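Long-range contact in ribose ABC transporter, substrate binding protein (Conexibacter woesei, PDB 4KQ9), which probably binds ribose or a related sugar in the periplasm and hands it to an ABC transporter for uptake: residues L67-V78 / V89-E100. The protein carries 1 engineered substitution. Residues are numbered along the deposited sequence; the frame is centred on the assembly and turned at random.
Sequences LIVSPIDGSALV and VPVILLADGLSE
Strands Leu67-Val69 and Val91-Leu94 pair in parallel, Ile68 opposite Ile92, their axes 22° apart, through four backbone hydrogen bonds: Leu67 N to Pro90 O, Ile92 N to Leu67 O, Val69 N to Ile92 O, and Leu94 N to Val69 O. On one face of the sheet CG2 of Ile68 lies 3.7 Å from CD2 of Leu94, and helix 247-264 covers Ile68, Ile92 and Leu94. The other face carries Leu67, Val69, Val91 and Leu93; CB of Leu67 meets CG1 of Val89 at 3.8 Å. With helix 78-86 as the crossover, the two strands form a beta-alpha-beta unit in the six-stranded parallel sheet of one lobe of this two-lobed periplasmic binding protein. Past the strand ends, OG of Ser70 hydrogen-bonds the hydroxyl of Tyr12; its chi1 of -59°, anti to its own carbonyl carbon, also brings it within 2.9 Å of Leu94 O. The Pro71 ring leans on the loop Asp96-Leu98: CD is 3.1 Å from Asp96 O, a buried oxygen with no hydrogen-bond partner, while CB packs on CD2 of Leu98 at 3.8 Å. A glycine here would probably leave a gap beside Asp96 O and Leu98 CD2 and free the backbone after Ser70 to turn. Farther along, Ser99 N donates to Gly74 O at 2.7 Å, and CB of Leu98 lies 3.4 Å from that same oxygen. In the loop carrying this carbonyl, OD2 of Asp73 accepts from Ser75 N, closing an Asx turn, and from Ala76 N, making an Asx motif. The Val78 and Glu100 side chains cross at about a right angle, CG1 of Val78 3.9 Å from CD of Glu100.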
ATOM      1  N   LEU A  67      -3.717  -8.552  19.210  1.00 20.40           N
ATOM      2  CA  LEU A  67      -3.656  -9.108  17.872  1.00 21.84           C
ATOM      3  C   LEU A  67      -3.554  -7.984  16.846  1.00 21.37           C
ATOM      4  O   LEU A  67      -4.402  -7.089  16.841  1.00 20.04           O
ATOM      5  CB  LEU A  67      -4.929  -9.866  17.561  1.00 22.68           C
ATOM      6  CG  LEU A  67      -5.103 -10.615  16.227  1.00 24.90           C
ATOM      7  CD1 LEU A  67      -4.005 -11.633  15.949  1.00 24.92           C
ATOM      8  CD2 LEU A  67      -6.438 -11.326  16.180  1.00 26.73           C
ATOM      9  N   ILE A  68      -2.562  -8.073  15.965  1.00 18.85           N
ATOM     10  CA  ILE A  68      -2.451  -7.231  14.779  1.00 18.48           C
ATOM     11  C   ILE A  68      -2.697  -8.150  13.550  1.00 19.35           C
ATOM     12  O   ILE A  68      -2.212  -9.274  13.520  1.00 19.02           O
ATOM     13  CB  ILE A  68      -1.080  -6.568  14.735  1.00 18.27           C
ATOM     14  CG1 ILE A  68      -0.789  -5.883  16.083  1.00 18.86           C
ATOM     15  CG2 ILE A  68      -0.919  -5.683  13.481  1.00 18.22           C
ATOM     16  CD1 ILE A  68       0.589  -5.315  16.181  1.00 16.79           C
ATOM     17  N   VAL A  69      -3.483  -7.682  12.583  1.00 19.56           N
ATOM     18  CA  VAL A  69      -3.842  -8.467  11.430  1.00 21.30           C
ATOM     19  C   VAL A  69      -3.678  -7.660  10.170  1.00 20.70           C
ATOM     20  O   VAL A  69      -4.288  -6.612  10.041  1.00 17.79           O
ATOM     21  CB  VAL A  69      -5.317  -8.911  11.450  1.00 22.80           C
ATOM     22  CG1 VAL A  69      -5.579  -9.835  10.280  1.00 25.93           C
ATOM     23  CG2 VAL A  69      -5.689  -9.605  12.765  1.00 25.81           C
ATOM     24  N   SER A  70      -2.883  -8.165   9.224  1.00 21.83           N
ATOM     25  CA  SER A  70      -2.983  -7.721   7.797  1.00 22.64           C
ATOM     26  C   SER A  70      -3.863  -8.747   7.043  1.00 23.82           C
ATOM     27  O   SER A  70      -3.420  -9.883   6.822  1.00 23.63           O
ATOM     28  CB  SER A  70      -1.620  -7.626   7.134  1.00 19.88           C
ATOM     29  OG  SER A  70      -0.764  -6.707   7.820  1.00 22.34           O
ATOM     30  N   PRO A  71      -5.104  -8.386   6.693  1.00 26.73           N
ATOM     31  CA  PRO A  71      -6.063  -9.393   6.208  1.00 28.54           C
ATOM     32  C   PRO A  71      -5.904  -9.717   4.730  1.00 30.99           C
ATOM     33  O   PRO A  71      -5.896  -8.819   3.891  1.00 26.93           O
ATOM     34  CB  PRO A  71      -7.413  -8.738   6.435  1.00 28.26           C
ATOM     35  CG  PRO A  71      -7.139  -7.286   6.360  1.00 29.90           C
ATOM     36  CD  PRO A  71      -5.725  -7.056   6.781  1.00 29.74           C
ATOM     37  N   ILE A  72      -5.742 -11.002   4.432  1.00 34.86           N
ATOM     38  CA  ILE A  72      -5.691 -11.448   3.039  1.00 35.93           C
ATOM     39  C   ILE A  72      -6.958 -11.106   2.247  1.00 35.35           C
ATOM     40  O   ILE A  72      -6.874 -10.770   1.085  1.00 34.20           O
ATOM     41  CB  ILE A  72      -5.394 -12.955   2.894  1.00 39.52           C
ATOM     42  CG1 ILE A  72      -5.273 -13.297   1.394  1.00 41.50           C
ATOM     43  CG2 ILE A  72      -6.479 -13.815   3.527  1.00 38.73           C
ATOM     44  CD1 ILE A  72      -4.498 -14.570   1.159  1.00 47.00           C
ATOM     45  N   ASP A  73      -8.123 -11.176   2.862  1.00 39.34           N
ATOM     46  CA  ASP A  73      -9.353 -10.759   2.185  1.00 42.44           C
ATOM     47  C   ASP A  73     -10.206  -9.982   3.155  1.00 39.57           C
ATOM     48  O   ASP A  73     -10.549 -10.489   4.221  1.00 42.35           O
ATOM     49  CB  ASP A  73     -10.172 -11.966   1.679  1.00 47.59           C
ATOM     50  CG  ASP A  73     -11.574 -11.559   1.183  1.00 50.49           C
ATOM     51  OD1 ASP A  73     -11.670 -10.885   0.148  1.00 61.25           O
ATOM     52  OD2 ASP A  73     -12.589 -11.865   1.835  1.00 64.20           O
ATOM     53  N   GLY A  74     -10.626  -8.795   2.754  1.00 40.31           N
ATOM     54  CA  GLY A  74     -11.373  -7.900   3.639  1.00 40.47           C
ATOM     55  C   GLY A  74     -12.787  -8.267   4.084  1.00 42.76           C
ATOM     56  O   GLY A  74     -13.322  -7.668   5.027  1.00 41.19           O
ATOM     57  N   SER A  75     -13.426  -9.227   3.431  1.00 46.45           N
ATOM     58  CA  SER A  75     -14.798  -9.599   3.834  1.00 47.07           C
ATOM     59  C   SER A  75     -14.885 -10.982   4.449  1.00 45.35           C
ATOM     60  O   SER A  75     -15.646 -11.189   5.376  1.00 48.23           O
ATOM     61  CB  SER A  75     -15.792  -9.442   2.672  1.00 47.99           C
ATOM     62  OG  SER A  75     -15.323 -10.052   1.489  1.00 52.49           O
ATOM     63  N   ALA A  76     -14.089 -11.919   3.962  1.00 42.85           N
ATOM     64  CA  ALA A  76     -14.141 -13.273   4.464  1.00 44.26           C
ATOM     65  C   ALA A  76     -13.658 -13.348   5.897  1.00 45.77           C
ATOM     66  O   ALA A  76     -14.114 -14.212   6.656  1.00 43.63           O
ATOM     67  CB  ALA A  76     -13.284 -14.174   3.591  1.00 47.12           C
ATOM     68  N   LEU A  77     -12.713 -12.462   6.247  1.00 42.52           N
ATOM     69  CA  LEU A  77     -12.108 -12.414   7.586  1.00 38.17           C
ATOM     70  C   LEU A  77     -12.970 -11.689   8.656  1.00 31.08           C
ATOM     71  O   LEU A  77     -12.649 -11.740   9.836  1.00 33.01           O
ATOM     72  CB  LEU A  77     -10.698 -11.775   7.534  1.00 39.05           C
ATOM     73  CG  LEU A  77      -9.530 -12.758   7.452  1.00 41.10           C
ATOM     74  CD1 LEU A  77      -9.746 -13.712   6.281  1.00 45.73           C
ATOM     75  CD2 LEU A  77      -8.219 -12.031   7.293  1.00 41.20           C
ATOM     76  N   VAL A  78     -14.045 -11.047   8.234  1.00 29.57           N
ATOM     77  CA  VAL A  78     -14.881 -10.287   9.147  1.00 33.07           C
ATOM     78  C   VAL A  78     -15.366 -11.058  10.362  1.00 34.87           C
ATOM     79  O   VAL A  78     -15.154 -10.611  11.494  1.00 33.22           O
ATOM     80  CB  VAL A  78     -16.061  -9.637   8.408  1.00 34.74           C
ATOM     81  CG1 VAL A  78     -17.106  -9.114   9.383  1.00 36.92           C
ATOM     82  CG2 VAL A  78     -15.546  -8.544   7.479  1.00 35.25           C
ATOM     83  N   VAL A  89      -9.990  -9.488  22.790  1.00 31.38           N
ATOM     84  CA  VAL A  89      -8.625  -9.185  22.278  1.00 28.16           C
ATOM     85  C   VAL A  89      -8.624  -7.836  21.547  1.00 26.01           C
ATOM     86  O   VAL A  89      -9.384  -7.637  20.627  1.00 29.31           O
ATOM     87  CB  VAL A  89      -8.085 -10.274  21.318  1.00 31.79           C
ATOM     88  CG1 VAL A  89      -6.608 -10.000  20.996  1.00 32.55           C
ATOM     89  CG2 VAL A  89      -8.265 -11.660  21.908  1.00 30.60           C
ATOM     90  N   PRO A  90      -7.814  -6.887  21.976  1.00 22.31           N
ATOM     91  CA  PRO A  90      -7.726  -5.641  21.183  1.00 24.19           C
ATOM     92  C   PRO A  90      -7.091  -6.002  19.826  1.00 22.34           C
ATOM     93  O   PRO A  90      -6.066  -6.697  19.822  1.00 19.95           O
ATOM     94  CB  PRO A  90      -6.739  -4.793  21.941  1.00 23.56           C
ATOM     95  CG  PRO A  90      -6.347  -5.565  23.173  1.00 26.90           C
ATOM     96  CD  PRO A  90      -6.847  -6.958  23.061  1.00 25.02           C
ATOM     97  N   VAL A  91      -7.703  -5.558  18.727  1.00 21.29           N
ATOM     98  CA  VAL A  91      -7.230  -5.880  17.382  1.00 20.02           C
ATOM     99  C   VAL A  91      -6.844  -4.620  16.610  1.00 17.96           C
ATOM    100  O   VAL A  91      -7.602  -3.680  16.576  1.00 18.14           O
ATOM    101  CB  VAL A  91      -8.335  -6.541  16.591  1.00 21.90           C
ATOM    102  CG1 VAL A  91      -7.928  -6.790  15.151  1.00 23.47           C
ATOM    103  CG2 VAL A  91      -8.750  -7.845  17.269  1.00 24.88           C
ATOM    104  N   ILE A  92      -5.714  -4.641  15.921  1.00 14.30           N
ATOM    105  CA  ILE A  92      -5.346  -3.538  15.051  1.00 14.63           C
ATOM    106  C   ILE A  92      -5.285  -4.148  13.650  1.00 14.03           C
ATOM    107  O   ILE A  92      -4.605  -5.135  13.456  1.00 13.51           O
ATOM    108  CB  ILE A  92      -3.988  -2.902  15.422  1.00 14.57           C
ATOM    109  CG1 ILE A  92      -4.099  -2.174  16.781  1.00 15.10           C
ATOM    110  CG2 ILE A  92      -3.537  -1.915  14.320  1.00 17.53           C
ATOM    111  CD1 ILE A  92      -2.752  -1.646  17.271  1.00 14.60           C
ATOM    112  N   LEU A  93      -5.959  -3.535  12.705  1.00 12.44           N
ATOM    113  CA  LEU A  93      -5.788  -3.869  11.331  1.00 13.94           C
ATOM    114  C   LEU A  93      -4.587  -3.111  10.765  1.00 13.62           C
ATOM    115  O   LEU A  93      -4.353  -1.930  11.097  1.00 13.87           O
ATOM    116  CB  LEU A  93      -7.040  -3.521  10.526  1.00 14.52           C
ATOM    117  CG  LEU A  93      -8.245  -4.229  11.100  1.00 15.84           C
ATOM    118  CD1 LEU A  93      -9.481  -3.584  10.526  1.00 16.28           C
ATOM    119  CD2 LEU A  93      -8.106  -5.730  10.833  1.00 18.49           C
ATOM    120  N   LEU A  94      -3.856  -3.766   9.871  1.00 13.77           N
ATOM    121  CA  LEU A  94      -2.563  -3.228   9.444  1.00 15.31           C
ATOM    122  C   LEU A  94      -2.413  -3.371   7.932  1.00 16.38           C
ATOM    123  O   LEU A  94      -2.556  -4.474   7.410  1.00 17.79           O
ATOM    124  CB  LEU A  94      -1.441  -3.934  10.216  1.00 14.67           C
ATOM    125  CG  LEU A  94      -0.039  -3.464   9.888  1.00 13.36           C
ATOM    126  CD1 LEU A  94       0.148  -1.985  10.014  1.00 14.01           C
ATOM    127  CD2 LEU A  94       1.040  -4.133  10.701  1.00 15.02           C
ATOM    128  N   ALA A  95      -2.143  -2.248   7.268  1.00 16.17           N
ATOM    129  CA  ALA A  95      -1.976  -2.044   5.789  1.00 19.13           C
ATOM    130  C   ALA A  95      -3.255  -2.102   4.941  1.00 19.75           C
ATOM    131  O   ALA A  95      -3.442  -1.324   3.974  1.00 24.20           O
ATOM    132  CB  ALA A  95      -0.900  -2.948   5.217  1.00 18.95           C
ATOM    133  N   ASP A  96      -4.115  -3.037   5.286  1.00 21.64           N
ATOM    134  CA  ASP A  96      -5.393  -3.226   4.661  1.00 24.20           C
ATOM    135  C   ASP A  96      -6.477  -3.427   5.714  1.00 22.18           C
ATOM    136  O   ASP A  96      -6.249  -4.038   6.782  1.00 24.57           O
ATOM    137  CB  ASP A  96      -5.369  -4.452   3.739  1.00 26.37           C
ATOM    138  CG  ASP A  96      -4.503  -4.244   2.509  1.00 31.88           C
ATOM    139  OD1 ASP A  96      -4.872  -3.411   1.621  1.00 34.19           O
ATOM    140  OD2 ASP A  96      -3.443  -4.914   2.450  1.00 34.45           O
ATOM    141  N   GLY A  97      -7.663  -2.950   5.382  1.00 21.13           N
ATOM    142  CA  GLY A  97      -8.814  -2.961   6.267  1.00 23.56           C
ATOM    143  C   GLY A  97      -9.828  -4.048   5.922  1.00 27.75           C
ATOM    144  O   GLY A  97      -9.540  -4.954   5.167  1.00 28.84           O
ATOM    145  N   LEU A  98     -10.972  -4.022   6.585  1.00 29.40           N
ATOM    146  CA  LEU A  98     -12.036  -5.000   6.344  1.00 30.37           C
ATOM    147  C   LEU A  98     -13.163  -4.279   5.655  1.00 34.94           C
ATOM    148  O   LEU A  98     -13.152  -3.026   5.533  1.00 34.13           O
ATOM    149  CB  LEU A  98     -12.536  -5.619   7.635  1.00 26.82           C
ATOM    150  CG  LEU A  98     -11.481  -6.323   8.502  1.00 26.32           C
ATOM    151  CD1 LEU A  98     -12.026  -6.893   9.805  1.00 24.22           C
ATOM    152  CD2 LEU A  98     -10.738  -7.384   7.718  1.00 27.44           C
ATOM    153  N   SER A  99     -14.130  -5.072   5.200  1.00 35.88           N
ATOM    154  CA  SER A  99     -15.322  -4.555   4.518  1.00 35.91           C
ATOM    155  C   SER A  99     -16.325  -3.893   5.445  1.00 35.75           C
ATOM    156  O   SER A  99     -17.221  -3.222   4.976  1.00 36.68           O
ATOM    157  CB  SER A  99     -16.049  -5.677   3.778  1.00 37.71           C
ATOM    158  OG  SER A  99     -16.731  -6.521   4.704  1.00 42.74           O
ATOM    159  N   GLU A 100     -16.203  -4.071   6.750  1.00 35.95           N
ATOM    160  CA  GLU A 100     -17.065  -3.332   7.630  1.00 33.85           C
ATOM    161  C   GLU A 100     -16.395  -3.205   8.968  1.00 31.95           C
ATOM    162  O   GLU A 100     -15.448  -3.944   9.253  1.00 29.88           O
ATOM    163  CB  GLU A 100     -18.408  -4.072   7.781  1.00 39.87           C
ATOM    164  CG  GLU A 100     -18.317  -5.338   8.638  1.00 39.41           C
ATOM    165  CD  GLU A 100     -19.585  -6.221   8.562  1.00 47.56           C
ATOM    166  OE1 GLU A 100     -19.929  -6.690   7.444  1.00 52.27           O
ATOM    167  OE2 GLU A 100     -20.234  -6.444   9.619  1.00 43.02           O
TER